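Local structure of cystathionine beta-lyases/cystathionine gamma-synthases (Corynebacterium glutamicum, 5X5H) at residues T36-N41 and G56-V61; T153-G158 and R360-I365. The protein probably catalyses the pyridoxal-phosphate-dependent joining of O-succinyl-L-homoserine and L-cysteine into L,L-cystathionine with release of succinate, a step of methionine biosynthesis. All coordinates share one frame; numbering follows the deposited sequence.

Interaction 1 of 2, residues T36-N41 and G56-V61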
loop_
_atom_site.group_PDB
_atom_site.type_symbol
_atom_site.label_atom_id
_atom_site.label_comp_id
_atom_site.label_asym_id
_atom_site.label_seq_id
_atom_site.Cartn_x
_atom_site.Cartn_y
_atom_site.Cartn_z
ATOM N N THR A 36 -7.607 -6.316 -11.064
ATOM C CA THR A 36 -7.208 -7.552 -11.774
ATOM C C THR A 36 -7.688 -7.522 -13.204
ATOM O O THR A 36 -7.188 -8.327 -14.015
ATOM C CB THR A 36 -7.823 -8.762 -11.096
ATOM O OG1 THR A 36 -9.232 -8.563 -11.046
ATOM C CG2 THR A 36 -7.312 -8.911 -9.698
ATOM N N THR A 37 -8.693 -6.703 -13.518
ATOM C CA THR A 37 -9.329 -6.723 -14.844
ATOM C C THR A 37 -9.685 -5.329 -15.247
ATOM O O THR A 37 -9.713 -4.348 -14.453
ATOM C CB THR A 37 -10.471 -7.721 -14.760
ATOM O OG1 THR A 37 -10.977 -7.891 -16.098
ATOM C CG2 THR A 37 -11.653 -7.263 -13.904
ATOM N N PHE A 38 -9.970 -5.226 -16.558
ATOM C CA PHE A 38 -10.242 -3.961 -17.220
ATOM C C PHE A 38 -11.457 -4.094 -18.124
ATOM O O PHE A 38 -11.617 -5.129 -18.803
ATOM C CB PHE A 38 -9.067 -3.482 -18.121
ATOM C CG PHE A 38 -7.742 -3.298 -17.372
ATOM C CD1 PHE A 38 -7.031 -4.423 -16.896
ATOM C CD2 PHE A 38 -7.294 -2.022 -17.054
ATOM C CE1 PHE A 38 -5.880 -4.215 -16.121
ATOM C CE2 PHE A 38 -6.127 -1.826 -16.264
ATOM C CZ PHE A 38 -5.482 -2.936 -15.763
ATOM N N ALA A 39 -12.335 -3.119 -18.069
ATOM C CA ALA A 39 -13.522 -3.164 -18.885
ATOM C C ALA A 39 -13.082 -3.151 -20.370
ATOM O O ALA A 39 -12.173 -2.432 -20.756
ATOM C CB ALA A 39 -14.356 -1.968 -18.562
ATOM N N GLN A 40 -13.827 -3.911 -21.207
ATOM C CA GLN A 40 -13.644 -3.885 -22.666
ATOM C C GLN A 40 -14.756 -3.145 -23.323
ATOM O O GLN A 40 -15.868 -3.114 -22.813
ATOM C CB GLN A 40 -13.555 -5.311 -23.118
ATOM C CG GLN A 40 -12.358 -6.091 -22.494
ATOM C CD GLN A 40 -11.983 -7.456 -22.937
ATOM O OE1 GLN A 40 -11.273 -8.272 -22.221
ATOM N NE2 GLN A 40 -12.429 -7.796 -24.076
ATOM N N ASN A 41 -14.502 -2.660 -24.520
ATOM C CA ASN A 41 -15.543 -1.915 -25.246
ATOM C C ASN A 41 -16.440 -2.924 -26.010
ATOM O O ASN A 41 -17.612 -2.582 -26.219
ATOM C CB ASN A 41 -14.867 -0.990 -26.275
ATOM C CG ASN A 41 -14.020 0.100 -25.647
ATOM O OD1 ASN A 41 -14.253 0.465 -24.528
ATOM N ND2 ASN A 41 -13.098 0.732 -26.413
ATOM N N GLY A 56 -0.929 -8.345 -18.323
ATOM C CA GLY A 56 -0.374 -7.015 -18.438
ATOM C C GLY A 56 -1.039 -6.024 -17.532
ATOM O O GLY A 56 -2.279 -6.068 -17.418
ATOM N N ASN A 57 -0.285 -5.073 -16.947
ATOM C CA ASN A 57 -0.890 -3.949 -16.187
ATOM C C ASN A 57 -0.043 -2.742 -16.387
ATOM O O ASN A 57 1.210 -2.858 -16.303
ATOM C CB ASN A 57 -0.978 -4.402 -14.707
ATOM C CG ASN A 57 -1.539 -3.336 -13.802
ATOM O OD1 ASN A 57 -0.926 -2.325 -13.569
ATOM N ND2 ASN A 57 -2.694 -3.648 -13.217
ATOM N N PRO A 58 -0.591 -1.533 -16.507
ATOM C CA PRO A 58 0.223 -0.349 -16.781
ATOM C C PRO A 58 1.259 -0.019 -15.741
ATOM O O PRO A 58 2.311 0.598 -16.035
ATOM C CB PRO A 58 -0.766 0.744 -16.987
ATOM C CG PRO A 58 -2.080 0.146 -16.878
ATOM C CD PRO A 58 -2.040 -1.237 -16.492
ATOM N N THR A 59 0.955 -0.262 -14.467
ATOM C CA THR A 59 1.886 0.063 -13.384
ATOM C C THR A 59 3.129 -0.818 -13.489
ATOM O O THR A 59 4.241 -0.340 -13.326
ATOM C CB THR A 59 1.251 -0.094 -12.025
ATOM O OG1 THR A 59 0.019 0.663 -11.913
ATOM C CG2 THR A 59 2.222 0.256 -10.903
ATOM N N ILE A 60 2.936 -2.061 -13.870
ATOM C CA ILE A 60 4.071 -3.028 -14.065
ATOM C C ILE A 60 4.812 -2.646 -15.326
ATOM O O ILE A 60 6.069 -2.581 -15.338
ATOM C CB ILE A 60 3.531 -4.472 -14.127
ATOM C CG1 ILE A 60 2.779 -4.787 -12.845
ATOM C CG2 ILE A 60 4.672 -5.447 -14.426
ATOM C CD1 ILE A 60 2.095 -6.165 -12.822
ATOM N N VAL A 61 4.137 -2.329 -16.402
ATOM C CA VAL A 61 4.802 -1.960 -17.675
ATOM C C VAL A 61 5.634 -0.703 -17.501
ATOM O O VAL A 61 6.745 -0.600 -18.048
ATOM C CB VAL A 61 3.755 -1.829 -18.802
ATOM C CG1 VAL A 61 4.404 -1.201 -20.033
ATOM C CG2 VAL A 61 3.225 -3.194 -19.115
#
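The F38 ring meets N57 at its edge: CZ lies 3.8 Å from N57 ND2, which sits close to the ring plane, so the amide is not stacked on a face. Ring and amide planes stand 69° apart, and the two side chains run roughly at right angles. P58 approaches obliquely, from the direction opposite to F38, its CD lying 3.9 Å from F38 CZ. The motif receiving the ring is a helix N-terminus, with N57 as N-cap of helix 58-70 and P58 as its first residue, while F38 comes from the loop that follows helix 10-16. The F38 ring reaches the cap because CG lies anti to the carbonyl carbon, chi1 -59°. This is the far end of the ring pressing on a buried cap, a van der Waals contact of modest area, 112 Å² over both segments, apolar at P58 and edge-on to the amide nitrogen at N57.

The cap itself is held from several directions. N57 ND2 donates to T53 OG1 and to the backbone O of Y33, which accounts for both amide hydrogens and should fix the rotation of the amide. Its OD1 is turned to the helix, and N57 O accepts from V61 N at 3.0 Å. The 36-41 segment also lies at the meeting of subunits: T37 OG1 bonds to E331 O of a second subunit, and F38 packs on S27 of a third. F38 and Q40 belong with E51 to a magnesium site. The two segments bracket Y52 and R54, which bind pyridoxal phosphate. The capping bond runs from T59 N to N57 OD1 over 2.9 Å, with an N-H...O angle of 147°.

Interaction 2 of 2, residues T153-G158 and R360-I365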
loop_
_atom_site.group_PDB
_atom_site.type_symbol
_atom_site.label_atom_id
_atom_site.label_comp_id
_atom_site.label_asym_id
_atom_site.label_seq_id
_atom_site.Cartn_x
_atom_site.Cartn_y
_atom_site.Cartn_z
ATOM N N THR A 153 30.724 -11.666 -9.290
ATOM C CA THR A 153 30.007 -12.804 -8.707
ATOM C C THR A 153 29.622 -12.674 -7.266
ATOM O O THR A 153 30.252 -11.881 -6.486
ATOM C CB THR A 153 30.821 -14.140 -8.827
ATOM O OG1 THR A 153 32.006 -14.020 -8.004
ATOM C CG2 THR A 153 31.228 -14.431 -10.200
ATOM N N ASN A 154 28.576 -13.398 -6.807
ATOM C CA ASN A 154 28.128 -13.338 -5.436
ATOM C C ASN A 154 28.582 -14.628 -4.822
ATOM O O ASN A 154 28.075 -15.696 -5.292
ATOM C CB ASN A 154 26.560 -13.370 -5.498
ATOM C CG ASN A 154 25.907 -13.355 -4.169
ATOM O OD1 ASN A 154 26.555 -13.418 -3.107
ATOM N ND2 ASN A 154 24.541 -13.148 -4.173
ATOM N N PRO A 155 29.474 -14.662 -3.829
ATOM C CA PRO A 155 29.890 -13.492 -3.029
ATOM C C PRO A 155 31.321 -13.046 -3.335
ATOM O O PRO A 155 31.745 -11.996 -2.750
ATOM C CB PRO A 155 29.815 -13.991 -1.657
ATOM C CG PRO A 155 30.370 -15.445 -1.781
ATOM C CD PRO A 155 29.870 -15.917 -3.105
ATOM N N ALA A 156 32.132 -13.767 -4.102
ATOM C CA ALA A 156 33.555 -13.446 -4.204
ATOM C C ALA A 156 33.937 -12.355 -5.095
ATOM O O ALA A 156 35.129 -11.975 -5.212
ATOM C CB ALA A 156 34.326 -14.758 -4.541
ATOM N N LEU A 157 32.981 -11.769 -5.817
ATOM C CA LEU A 157 33.231 -10.655 -6.691
ATOM C C LEU A 157 34.198 -10.945 -7.799
ATOM O O LEU A 157 34.882 -10.079 -8.311
ATOM C CB LEU A 157 33.575 -9.386 -5.916
ATOM C CG LEU A 157 32.651 -9.125 -4.748
ATOM C CD1 LEU A 157 33.052 -7.977 -3.885
ATOM C CD2 LEU A 157 31.176 -8.819 -5.141
ATOM N N GLY A 158 34.125 -12.195 -8.297
ATOM C CA GLY A 158 34.877 -12.547 -9.481
ATOM C C GLY A 158 34.420 -11.850 -10.721
ATOM O O GLY A 158 33.189 -11.538 -10.855
ATOM N N ARG A 360 34.829 -20.792 4.521
ATOM C CA ARG A 360 34.234 -20.496 5.795
ATOM C C ARG A 360 34.813 -19.319 6.553
ATOM O O ARG A 360 34.260 -18.832 7.559
ATOM C CB ARG A 360 34.307 -21.775 6.684
ATOM C CG ARG A 360 33.450 -22.921 6.110
ATOM C CD ARG A 360 33.436 -24.031 7.174
ATOM N NE ARG A 360 34.709 -24.663 6.940
ATOM C CZ ARG A 360 35.823 -24.690 7.676
ATOM N NH1 ARG A 360 36.872 -25.339 7.141
ATOM N NH2 ARG A 360 35.965 -24.083 8.854
ATOM N N ASP A 361 35.948 -18.776 6.061
ATOM C CA ASP A 361 36.519 -17.648 6.644
ATOM C C ASP A 361 36.043 -16.291 6.011
ATOM O O ASP A 361 36.593 -15.262 6.376
ATOM C CB ASP A 361 38.074 -17.699 6.513
ATOM C CG ASP A 361 38.590 -17.698 5.178
ATOM O OD1 ASP A 361 37.930 -17.415 4.204
ATOM O OD2 ASP A 361 39.870 -18.051 4.936
ATOM N N LEU A 362 35.032 -16.402 5.146
ATOM C CA LEU A 362 34.589 -15.287 4.258
ATOM C C LEU A 362 33.328 -14.620 4.804
ATOM O O LEU A 362 32.386 -15.300 5.197
ATOM C CB LEU A 362 34.438 -15.706 2.849
ATOM C CG LEU A 362 34.165 -14.585 1.817
ATOM C CD1 LEU A 362 34.651 -14.899 0.490
ATOM C CD2 LEU A 362 32.622 -14.342 1.754
ATOM N N VAL A 363 33.387 -13.286 4.895
ATOM C CA VAL A 363 32.198 -12.436 5.217
ATOM C C VAL A 363 31.934 -11.545 4.042
ATOM O O VAL A 363 32.837 -11.006 3.422
ATOM C CB VAL A 363 32.462 -11.595 6.453
ATOM C CG1 VAL A 363 31.332 -10.548 6.714
ATOM C CG2 VAL A 363 32.608 -12.501 7.676
ATOM N N ARG A 364 30.613 -11.447 3.673
ATOM C CA ARG A 364 30.178 -10.613 2.560
ATOM C C ARG A 364 29.485 -9.411 3.174
ATOM O O ARG A 364 28.628 -9.533 4.068
ATOM C CB ARG A 364 29.224 -11.332 1.667
ATOM C CG ARG A 364 28.766 -10.571 0.423
ATOM C CD ARG A 364 27.610 -11.214 -0.317
ATOM N NE ARG A 364 26.391 -10.910 0.385
ATOM C CZ ARG A 364 25.254 -11.536 0.157
ATOM N NH1 ARG A 364 25.135 -12.380 -0.804
ATOM N NH2 ARG A 364 24.200 -11.202 0.784
ATOM N N ILE A 365 29.936 -8.220 2.725
ATOM C CA ILE A 365 29.398 -6.974 3.256
ATOM C C ILE A 365 28.774 -6.175 2.159
ATOM O O ILE A 365 29.351 -5.948 1.098
ATOM C CB ILE A 365 30.476 -6.078 3.915
ATOM C CG1 ILE A 365 31.315 -6.941 4.930
ATOM C CG2 ILE A 365 29.859 -4.923 4.613
ATOM C CD1 ILE A 365 32.521 -6.135 5.443
#
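R364 extends from its strand toward N154 and presents an edge of its guanidinium to the amide oxygen, while the methylene part of the same side chain lies against P155. The amide and guanidinium planes are inclined by 48°, so the two groups neither stack nor lie coplanar. R364 NH1 donates to N154 OD1 over 2.9 Å. The oxygen lies almost in the guanidinium plane, but the C=O...N angle of 114° shows that NH1 approaches the carbonyl well off its axis. A bend at chi3 (79°) in an otherwise extended R364 chain swings the guanidinium round to this position. NH1 also forms a salt bridge with E341, which should help to steady the group.

Nearer the backbone of R364, P155 CB touches R364 CD at 3.8 Å, and P155 CG meets L362 CD2 more loosely at 4.3 Å. L362 and R364, two apart on the strand, thus both direct their side chains to the proline, whose preceding peptide bond is cis. N154 lines the cofactor pocket: its ND2 makes a weak hydrogen bond to pyridoxal phosphate O3, while OD1 takes the bond from R364. The arginine is thus second-shell to the cofactor, and probably corresponds to the one that holds the substrate carboxylate in fold-type I relatives.

In the fold, the contact joins the loop between strand 144-150 of the seven-stranded sheet and helix 162-167 to strand 362-366 of the five-stranded sheet. That strand lies between 305-310 and 339-341, and V363 turns away from the loop to pack on helix 313-323.

Interaction 1 closes before interaction 2 opens along the chain, and the two lie on opposite sides of its centre, with centres 42 Å apart and nearest atoms about 24 Å apart. They share no helix or strand. Interaction 1 packs a loop residue against the start of helix 58-70, where other subunits of the tetramer pack around it; interaction 2 joins a loop of the seven-stranded sheet to the five-stranded sheet inside one chain, touched by no other subunit. Interaction 1 flanks Y52 and R54, consistent with their serving a cofactor held by another subunit, whereas interaction 2 lies at this chain's own cofactor, without direct contact between them.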